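Side-chain contacts in uncharacterized protein (Eubacterium rectale, PDB 5COZ), which is of unknown function but resembles YycH-type regulatory proteins and is probably a lipoprotein exposed outside the cell membrane: residues A[218-223]-A[262-267]; A[226-231]-A[320-325]; A[306-311]-A[316-321]. All blocks are in the same frame, centred on the assembly; numbering follows the deposited sequence. Where two conformers were deposited one is given.

Interaction 1: residues A[218-223]-A[262-267]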
# COMPACT_ATOMS: atom_id res chain seq x y z
N PRO A 218 0.43 -7.68 -1.06
CA PRO A 218 -0.19 -9.02 -0.90
C PRO A 218 -1.43 -9.13 -1.78
O PRO A 218 -2.25 -8.20 -1.84
CB PRO A 218 -0.56 -9.05 0.58
CG PRO A 218 0.56 -8.21 1.21
CD PRO A 218 0.69 -7.04 0.25
N ASP A 219 -1.54 -10.27 -2.50
CA ASP A 219 -2.62 -10.39 -3.44
C ASP A 219 -3.23 -11.77 -3.47
O ASP A 219 -2.76 -12.69 -2.79
CB ASP A 219 -2.07 -10.04 -4.85
CG ASP A 219 -1.08 -10.99 -5.51
OD1 ASP A 219 -0.42 -11.77 -4.79
OD2 ASP A 219 -0.94 -10.91 -6.76
N VAL A 220 -4.30 -11.91 -4.25
CA VAL A 220 -4.96 -13.20 -4.48
C VAL A 220 -5.54 -13.08 -5.90
O VAL A 220 -5.98 -12.00 -6.29
CB VAL A 220 -5.98 -13.56 -3.36
CG1 VAL A 220 -7.16 -12.60 -3.31
CG2 VAL A 220 -6.45 -15.01 -3.48
N TYR A 221 -5.39 -14.13 -6.72
CA TYR A 221 -5.82 -14.11 -8.13
C TYR A 221 -5.18 -12.92 -8.87
O TYR A 221 -5.78 -12.34 -9.79
CB TYR A 221 -7.35 -14.13 -8.27
CG TYR A 221 -7.91 -15.41 -7.70
CD1 TYR A 221 -7.64 -16.64 -8.31
CD2 TYR A 221 -8.65 -15.41 -6.53
CE1 TYR A 221 -8.08 -17.84 -7.73
CE2 TYR A 221 -9.12 -16.59 -5.96
CZ TYR A 221 -8.83 -17.80 -6.57
OH TYR A 221 -9.27 -18.96 -6.00
N GLY A 222 -3.96 -12.58 -8.46
CA GLY A 222 -3.19 -11.52 -9.11
C GLY A 222 -3.60 -10.09 -8.78
O GLY A 222 -3.01 -9.17 -9.33
N ILE A 223 -4.58 -9.92 -7.89
CA ILE A 223 -5.14 -8.61 -7.57
C ILE A 223 -4.83 -8.30 -6.12
O ILE A 223 -5.12 -9.13 -5.24
CB ILE A 223 -6.66 -8.61 -7.89
CG1 ILE A 223 -6.86 -8.83 -9.39
CG2 ILE A 223 -7.30 -7.28 -7.41
CD1 ILE A 223 -8.34 -9.09 -9.79
N TYR A 262 -5.03 -12.40 4.69
CA TYR A 262 -6.31 -13.10 4.59
C TYR A 262 -6.15 -14.41 3.87
O TYR A 262 -5.28 -14.55 3.01
CB TYR A 262 -7.32 -12.21 3.83
CG TYR A 262 -7.49 -10.87 4.50
CD1 TYR A 262 -8.37 -10.70 5.56
CD2 TYR A 262 -6.71 -9.77 4.13
CE1 TYR A 262 -8.48 -9.49 6.24
CE2 TYR A 262 -6.77 -8.57 4.83
CZ TYR A 262 -7.68 -8.42 5.87
OH TYR A 262 -7.82 -7.23 6.55
N ASP A 263 -6.98 -15.39 4.25
CA ASP A 263 -6.97 -16.72 3.64
C ASP A 263 -8.28 -16.92 2.88
O ASP A 263 -9.36 -16.82 3.45
CB ASP A 263 -6.80 -17.82 4.72
CG ASP A 263 -6.53 -19.21 4.16
OD1 ASP A 263 -5.79 -19.31 3.20
OD2 ASP A 263 -7.11 -20.19 4.68
N TRP A 264 -8.18 -17.20 1.58
CA TRP A 264 -9.37 -17.43 0.74
C TRP A 264 -10.15 -18.66 1.21
O TRP A 264 -9.59 -19.78 1.27
CB TRP A 264 -8.94 -17.61 -0.71
CG TRP A 264 -10.08 -17.68 -1.68
CD1 TRP A 264 -10.76 -18.80 -2.07
CD2 TRP A 264 -10.61 -16.60 -2.46
NE1 TRP A 264 -11.71 -18.48 -3.02
CE2 TRP A 264 -11.62 -17.14 -3.29
CE3 TRP A 264 -10.31 -15.23 -2.55
CZ2 TRP A 264 -12.34 -16.34 -4.19
CZ3 TRP A 264 -11.02 -14.45 -3.46
CH2 TRP A 264 -12.01 -15.01 -4.27
N VAL A 265 -11.46 -18.51 1.45
CA VAL A 265 -12.26 -19.64 1.89
C VAL A 265 -13.09 -20.20 0.73
O VAL A 265 -13.14 -21.42 0.52
CB VAL A 265 -13.17 -19.22 3.08
CG1 VAL A 265 -14.20 -20.31 3.45
CG2 VAL A 265 -12.29 -18.86 4.28
N GLU A 266 -13.76 -19.30 -0.02
CA GLU A 266 -14.63 -19.75 -1.12
C GLU A 266 -14.97 -18.63 -2.08
O GLU A 266 -14.96 -17.45 -1.71
CB GLU A 266 -15.95 -20.36 -0.57
CG GLU A 266 -16.81 -19.40 0.22
CD GLU A 266 -17.95 -20.08 0.95
OE1 GLU A 266 -18.78 -20.75 0.29
OE2 GLU A 266 -18.01 -19.95 2.19
N THR A 267 -15.34 -19.04 -3.30
CA THR A 267 -15.84 -18.14 -4.33
C THR A 267 -17.33 -17.99 -4.11
O THR A 267 -18.03 -19.01 -3.95
CB THR A 267 -15.55 -18.72 -5.72
OG1 THR A 267 -14.14 -18.88 -5.85
CG2 THR A 267 -16.07 -17.82 -6.85
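V220 O accepts the backbone N-H of I223 at 3.0 Å, and V220 N returns a bond to I223 O at 3.1 Å. This pair closes a tight turn whose two corners, Y221 and G222, both take positive phi, and in doing so it carries V220 and Y221 up against W264. The contact itself is apolar. The Y221 ring drives its edge into one face of the indole: CE2 sits 3.5 Å above the plane, toward the rim, and approaches W264 CZ2 to 3.7 Å. The planes stand 78° apart with the Y221 and six-membered W264 ring centroids separated by 4.8 Å, a T-shaped stack in which the C-H edge meets the pi cloud. On W264, CG lies opposite the backbone N (chi1 -173°), which swings the flat indole out from its strand toward the turn. V220 completes the grip; its CG2 branch reaches W264 CE3 at 4.0 Å, obliquely to the ring. Indole suits this place, being broad enough to receive a tyrosine and a valine together. Its opposite face is backed by the carbonyl oxygen of E266, while T267 OG1, hydrogen-bonded to K60 NZ, lies at the ring edge in its plane. I317 packs against both V220 and W264, and Y221 also rests on K60. V265 and E266 form a classic beta bulge opposite K63 just past the tryptophan. The whole is a type I' beta turn, the reversal of a beta hairpin with a two-residue loop between strands 211-220 and 223-224, fastened by an edge-to-face aromatic pair to a bulged strand of a second sheet.

Interaction 2: residues A[226-231]-A[320-325]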
# COMPACT_ATOMS: atom_id res chain seq x y z
N SER A 226 -6.95 -4.04 -1.09
CA SER A 226 -7.10 -2.61 -1.21
C SER A 226 -5.97 -1.79 -0.56
O SER A 226 -5.57 -2.06 0.59
CB SER A 226 -8.44 -2.22 -0.59
OG SER A 226 -8.57 -0.82 -0.42
N ARG A 227 -5.50 -0.80 -1.32
CA ARG A 227 -4.50 0.18 -0.90
C ARG A 227 -5.16 1.49 -0.48
O ARG A 227 -4.49 2.49 -0.29
CB ARG A 227 -3.49 0.42 -2.02
CG ARG A 227 -2.62 -0.82 -2.26
CD ARG A 227 -2.12 -0.89 -3.69
NE ARG A 227 -1.23 0.20 -4.08
CZ ARG A 227 -1.48 1.07 -5.07
NH1 ARG A 227 -2.67 1.10 -5.65
NH2 ARG A 227 -0.54 1.92 -5.47
N CYS A 228 -6.49 1.46 -0.28
CA CYS A 228 -7.23 2.61 0.17
C CYS A 228 -6.90 2.93 1.63
O CYS A 228 -6.75 2.03 2.45
CB CYS A 228 -8.73 2.36 0.04
SG CYS A 228 -9.32 2.38 -1.66
N PRO A 229 -6.99 4.21 1.98
CA PRO A 229 -6.96 4.59 3.40
C PRO A 229 -8.12 3.97 4.19
O PRO A 229 -9.13 3.53 3.62
CB PRO A 229 -7.20 6.11 3.34
CG PRO A 229 -6.64 6.52 2.00
CD PRO A 229 -7.08 5.39 1.09
N GLU A 230 -7.99 4.00 5.53
CA GLU A 230 -9.06 3.54 6.41
C GLU A 230 -10.37 4.24 6.05
O GLU A 230 -10.42 5.48 5.94
CB GLU A 230 -8.68 3.84 7.87
CG GLU A 230 -9.73 3.36 8.86
CD GLU A 230 -9.42 3.68 10.31
OE1 GLU A 230 -8.22 3.82 10.65
OE2 GLU A 230 -10.37 3.73 11.13
N ASN A 231 -11.45 3.47 5.94
CA ASN A 231 -12.78 3.99 5.64
C ASN A 231 -13.76 2.99 6.23
O ASN A 231 -14.32 2.13 5.54
CB ASN A 231 -13.00 4.19 4.14
CG ASN A 231 -14.32 4.85 3.80
OD1 ASN A 231 -15.22 4.98 4.65
ND2 ASN A 231 -14.54 5.13 2.53
N VAL A 320 -12.82 -3.87 -6.86
CA VAL A 320 -13.15 -2.46 -6.99
C VAL A 320 -12.16 -1.80 -7.94
O VAL A 320 -11.01 -2.24 -8.06
CB VAL A 320 -13.15 -1.72 -5.60
CG1 VAL A 320 -14.26 -2.24 -4.71
CG2 VAL A 320 -11.79 -1.79 -4.88
N TRP A 321 -12.60 -0.72 -8.59
CA TRP A 321 -11.72 0.21 -9.28
C TRP A 321 -11.53 1.42 -8.38
O TRP A 321 -12.53 2.02 -7.96
CB TRP A 321 -12.32 0.65 -10.62
CG TRP A 321 -12.21 -0.37 -11.71
CD1 TRP A 321 -13.23 -1.06 -12.29
CD2 TRP A 321 -11.03 -0.70 -12.46
NE1 TRP A 321 -12.76 -1.83 -13.33
CE2 TRP A 321 -11.42 -1.61 -13.47
CE3 TRP A 321 -9.68 -0.32 -12.36
CZ2 TRP A 321 -10.50 -2.14 -14.40
CZ3 TRP A 321 -8.77 -0.84 -13.29
CH2 TRP A 321 -9.18 -1.74 -14.28
N VAL A 322 -10.28 1.74 -8.03
CA VAL A 322 -9.97 2.87 -7.17
C VAL A 322 -9.36 3.95 -8.03
O VAL A 322 -8.45 3.66 -8.82
CB VAL A 322 -9.01 2.50 -6.01
CG1 VAL A 322 -8.88 3.69 -5.05
CG2 VAL A 322 -9.54 1.28 -5.25
N VAL A 323 -9.82 5.20 -7.88
CA VAL A 323 -9.22 6.34 -8.55
C VAL A 323 -8.59 7.22 -7.48
O VAL A 323 -9.28 7.73 -6.61
CB VAL A 323 -10.23 7.15 -9.41
CG1 VAL A 323 -9.53 8.34 -10.10
CG2 VAL A 323 -10.88 6.24 -10.44
N TYR A 324 -7.27 7.39 -7.57
CA TYR A 324 -6.53 8.24 -6.65
C TYR A 324 -6.30 9.55 -7.35
O TYR A 324 -5.91 9.55 -8.53
CB TYR A 324 -5.19 7.59 -6.27
CG TYR A 324 -5.35 6.23 -5.61
CD1 TYR A 324 -5.32 5.06 -6.38
CD2 TYR A 324 -5.39 6.10 -4.23
CE1 TYR A 324 -5.39 3.80 -5.78
CE2 TYR A 324 -5.47 4.85 -3.62
CZ TYR A 324 -5.43 3.70 -4.39
OH TYR A 324 -5.52 2.47 -3.80
N TYR A 325 -6.57 10.68 -6.64
CA TYR A 325 -6.38 11.97 -7.27
C TYR A 325 -5.96 12.99 -6.25
O TYR A 325 -6.15 12.79 -5.05
CB TYR A 325 -7.68 12.41 -8.00
CG TYR A 325 -8.84 12.73 -7.07
CD1 TYR A 325 -9.70 11.74 -6.63
CD2 TYR A 325 -9.10 14.05 -6.69
CE1 TYR A 325 -10.79 12.04 -5.80
CE2 TYR A 325 -10.17 14.36 -5.86
CZ TYR A 325 -11.00 13.35 -5.41
OH TYR A 325 -12.08 13.68 -4.59
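R227 reaches Y324 first through its CB, which lies 3.4 Å from Y324 OH, so the phenol oxygen is tucked against the root of the arginine. From there CG leads away from the carbonyl carbon (chi1 -69°); CG and CD make no contact with the strand, and a bend at chi3 (64°) turns the chain back toward the tyrosine. R227 NH1 lies 3.7 Å from Y324 OH and obliquely beside the ring, near CE1, with the guanidinium and ring planes 73° apart; this is a crossing of the two groups and not a flat stack. The charge is answered by acids: NH1 forms salt bridges to E300 and E304, NH2 to E188, and F217 adds a cation-pi contact. Y324 OH is hydrogen-bonded to E304 as well, so one carboxylate ties the two touching side chains together in the buried interior. An arginine fits here because its long, bendable chain reaches past the hydroxyl and its several N-H groups serve three acids, whose cluster would be expected to keep it charged. Beside it, C228 SG straddles the two methyls of V322, at 3.7 Å from CG1 and 3.8 Å from CG2; the small, weakly polar sulfur suits such an apolar seat. V322 CG1 in turn lies 3.5 Å above one face of the Y324 ring. S226 OG helps hold the start of the loop, accepting the backbone N-H of C228 at 3.1 Å. Such an ST turn leads, past P229, to N231 at the N-cap of helix 232-235: a structured loop laid over one face of a beta sheet.

Interaction 3: residues A[306-311]-A[316-321]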
# COMPACT_ATOMS: atom_id res chain seq x y z
N MSE A 306 -11.32 -5.24 -2.41
CA MSE A 306 -11.72 -4.61 -1.16
C MSE A 306 -12.34 -5.66 -0.24
O MSE A 306 -13.07 -6.55 -0.71
CB MSE A 306 -12.70 -3.47 -1.40
CG MSE A 306 -13.06 -2.75 -0.11
SE MSE A 306 -13.88 -1.03 -0.45
CE MSE A 306 -12.29 -0.04 -0.78
N LEU A 307 -12.02 -5.56 1.05
CA LEU A 307 -12.61 -6.42 2.05
C LEU A 307 -13.71 -5.73 2.80
O LEU A 307 -13.57 -4.56 3.19
CB LEU A 307 -11.58 -6.89 3.04
CG LEU A 307 -10.47 -7.74 2.49
CD1 LEU A 307 -9.88 -8.42 3.56
CD2 LEU A 307 -10.97 -8.85 1.61
N PHE A 308 -14.82 -6.47 3.00
CA PHE A 308 -15.97 -5.94 3.72
C PHE A 308 -16.25 -6.86 4.88
O PHE A 308 -16.50 -8.06 4.66
CB PHE A 308 -17.19 -5.84 2.78
CG PHE A 308 -16.99 -4.94 1.58
CD1 PHE A 308 -17.23 -3.57 1.67
CD2 PHE A 308 -16.48 -5.45 0.39
CE1 PHE A 308 -17.04 -2.75 0.56
CE2 PHE A 308 -16.29 -4.63 -0.71
CZ PHE A 308 -16.59 -3.29 -0.62
N ALA A 309 -16.21 -6.33 6.10
CA ALA A 309 -16.47 -7.18 7.27
C ALA A 309 -17.80 -7.92 7.15
O ALA A 309 -18.80 -7.35 6.70
CB ALA A 309 -16.43 -6.34 8.54
N ASP A 310 -17.79 -9.22 7.49
CA ASP A 310 -18.99 -10.02 7.40
C ASP A 310 -19.42 -10.42 8.80
O ASP A 310 -20.31 -9.78 9.36
CB ASP A 310 -18.77 -11.23 6.45
CG ASP A 310 -19.98 -12.14 6.24
OD1 ASP A 310 -21.11 -11.74 6.62
OD2 ASP A 310 -19.79 -13.22 5.66
N LYS A 311 -18.77 -11.44 9.38
CA LYS A 311 -19.03 -11.96 10.73
C LYS A 311 -17.90 -12.88 11.11
O LYS A 311 -17.27 -13.44 10.22
CB LYS A 311 -20.39 -12.71 10.81
CG LYS A 311 -20.50 -13.93 9.90
CD LYS A 311 -21.76 -14.75 10.19
CE LYS A 311 -22.93 -14.37 9.30
NZ LYS A 311 -24.09 -15.27 9.51
N ASP A 316 -16.15 -10.39 3.13
CA ASP A 316 -16.44 -10.54 1.71
C ASP A 316 -15.30 -9.87 0.97
O ASP A 316 -14.87 -8.78 1.40
CB ASP A 316 -17.76 -9.87 1.34
CG ASP A 316 -18.95 -10.69 1.80
OD1 ASP A 316 -19.23 -11.73 1.17
OD2 ASP A 316 -19.61 -10.27 2.77
N ILE A 317 -14.82 -10.47 -0.10
CA ILE A 317 -13.74 -9.89 -0.91
C ILE A 317 -14.32 -9.63 -2.30
O ILE A 317 -14.86 -10.57 -2.91
CB ILE A 317 -12.47 -10.78 -0.91
CG1 ILE A 317 -11.34 -10.12 -1.72
CG2 ILE A 317 -12.72 -12.26 -1.35
CD1 ILE A 317 -9.97 -10.78 -1.52
N LYS A 318 -14.30 -8.35 -2.75
CA LYS A 318 -14.94 -8.02 -4.02
C LYS A 318 -14.05 -7.07 -4.77
O LYS A 318 -13.39 -6.23 -4.14
CB LYS A 318 -16.31 -7.35 -3.78
CG LYS A 318 -17.30 -8.29 -3.05
CD LYS A 318 -18.68 -7.65 -2.86
CE LYS A 318 -19.45 -7.60 -4.17
NZ LYS A 318 -20.74 -6.85 -4.04
N PRO A 319 -14.01 -7.15 -6.11
CA PRO A 319 -13.14 -6.24 -6.85
C PRO A 319 -13.72 -4.84 -6.93
O PRO A 319 -14.94 -4.65 -7.09
CB PRO A 319 -13.07 -6.86 -8.25
CG PRO A 319 -14.42 -7.56 -8.41
CD PRO A 319 -14.69 -8.11 -7.02
N VAL A 320 -12.82 -3.87 -6.86
CA VAL A 320 -13.15 -2.46 -6.99
C VAL A 320 -12.16 -1.80 -7.94
O VAL A 320 -11.01 -2.24 -8.06
CB VAL A 320 -13.15 -1.72 -5.60
CG1 VAL A 320 -14.26 -2.24 -4.71
CG2 VAL A 320 -11.79 -1.79 -4.88
N TRP A 321 -12.60 -0.72 -8.59
CA TRP A 321 -11.72 0.21 -9.28
C TRP A 321 -11.53 1.42 -8.38
O TRP A 321 -12.53 2.02 -7.96
CB TRP A 321 -12.32 0.65 -10.62
CG TRP A 321 -12.21 -0.37 -11.71
CD1 TRP A 321 -13.23 -1.06 -12.29
CD2 TRP A 321 -11.03 -0.70 -12.46
NE1 TRP A 321 -12.76 -1.83 -13.33
CE2 TRP A 321 -11.42 -1.61 -13.47
CE3 TRP A 321 -9.68 -0.32 -12.36
CZ2 TRP A 321 -10.50 -2.14 -14.40
CZ3 TRP A 321 -8.77 -0.84 -13.29
CH2 TRP A 321 -9.18 -1.74 -14.28
O HOH W 1 -19.84 -7.94 4.09
O HOH W 2 -22.06 -11.13 3.51
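F308 and D316 are joined by two backbone hydrogen bonds, F308 N to D316 O and D316 N to F308 O, each 2.8 Å. M306 and K318 repeat the pattern, with M306 N to K318 O at 2.9 Å and K318 N to M306 O at 3.0 Å. Between them, in the non-hydrogen-bonded pair L307 and I317, L307 CA points to D316 O and I317 CA to M306 O as weak CA-H...O contacts. The D310 and D316 carboxylates come within 4.1 Å at their OD2 atoms; K63 forms a salt bridge to both and probably offsets their repulsion, while one water donates to D316 OD2 at 2.7 Å and reaches D310 OD1 only weakly. On that face F308 CE2, at the ring edge (chi1 -60°), lies 4.1 Å from K318 CB, and M306, modelled as selenomethionine, sets CB against V320 CG1 at 3.9 Å. Beta-branched I317 and V320 suit extended strands. On the other face L307, modelled in two conformers, lies alongside I317. In the hairpin of 295-311 and 314-330, strand 58-66 pairs beside I317 through G62, P319 packing on V59 and S61 there, 338-348 takes over that edge farther along, and K318 touches E269 of strand 262-272.

Overall arrangement
Along the chain the segments of interactions 1 and 2 alternate, 218-223 and 226-231 preceding 262-267 and 320-325; 306-311 comes after 262-267 and before the shared strand 314-330, so interaction 1 closes before interaction 3 opens. Interaction 3 lies between the others in space, its centre about 11 Å from that of interaction 1 and 12 Å from that of interaction 2, which are themselves 18 Å apart. All three reach the mixed sheet; interactions 2 and 3 share V320 and W321. M306 CE touches S226 OG (3.8 Å) and C228 SG (3.9 Å). The hairpin thus joins the mixed sheet to the end of strand 211-220 in the antiparallel sheet (218-223) and to the loop that follows (226-231).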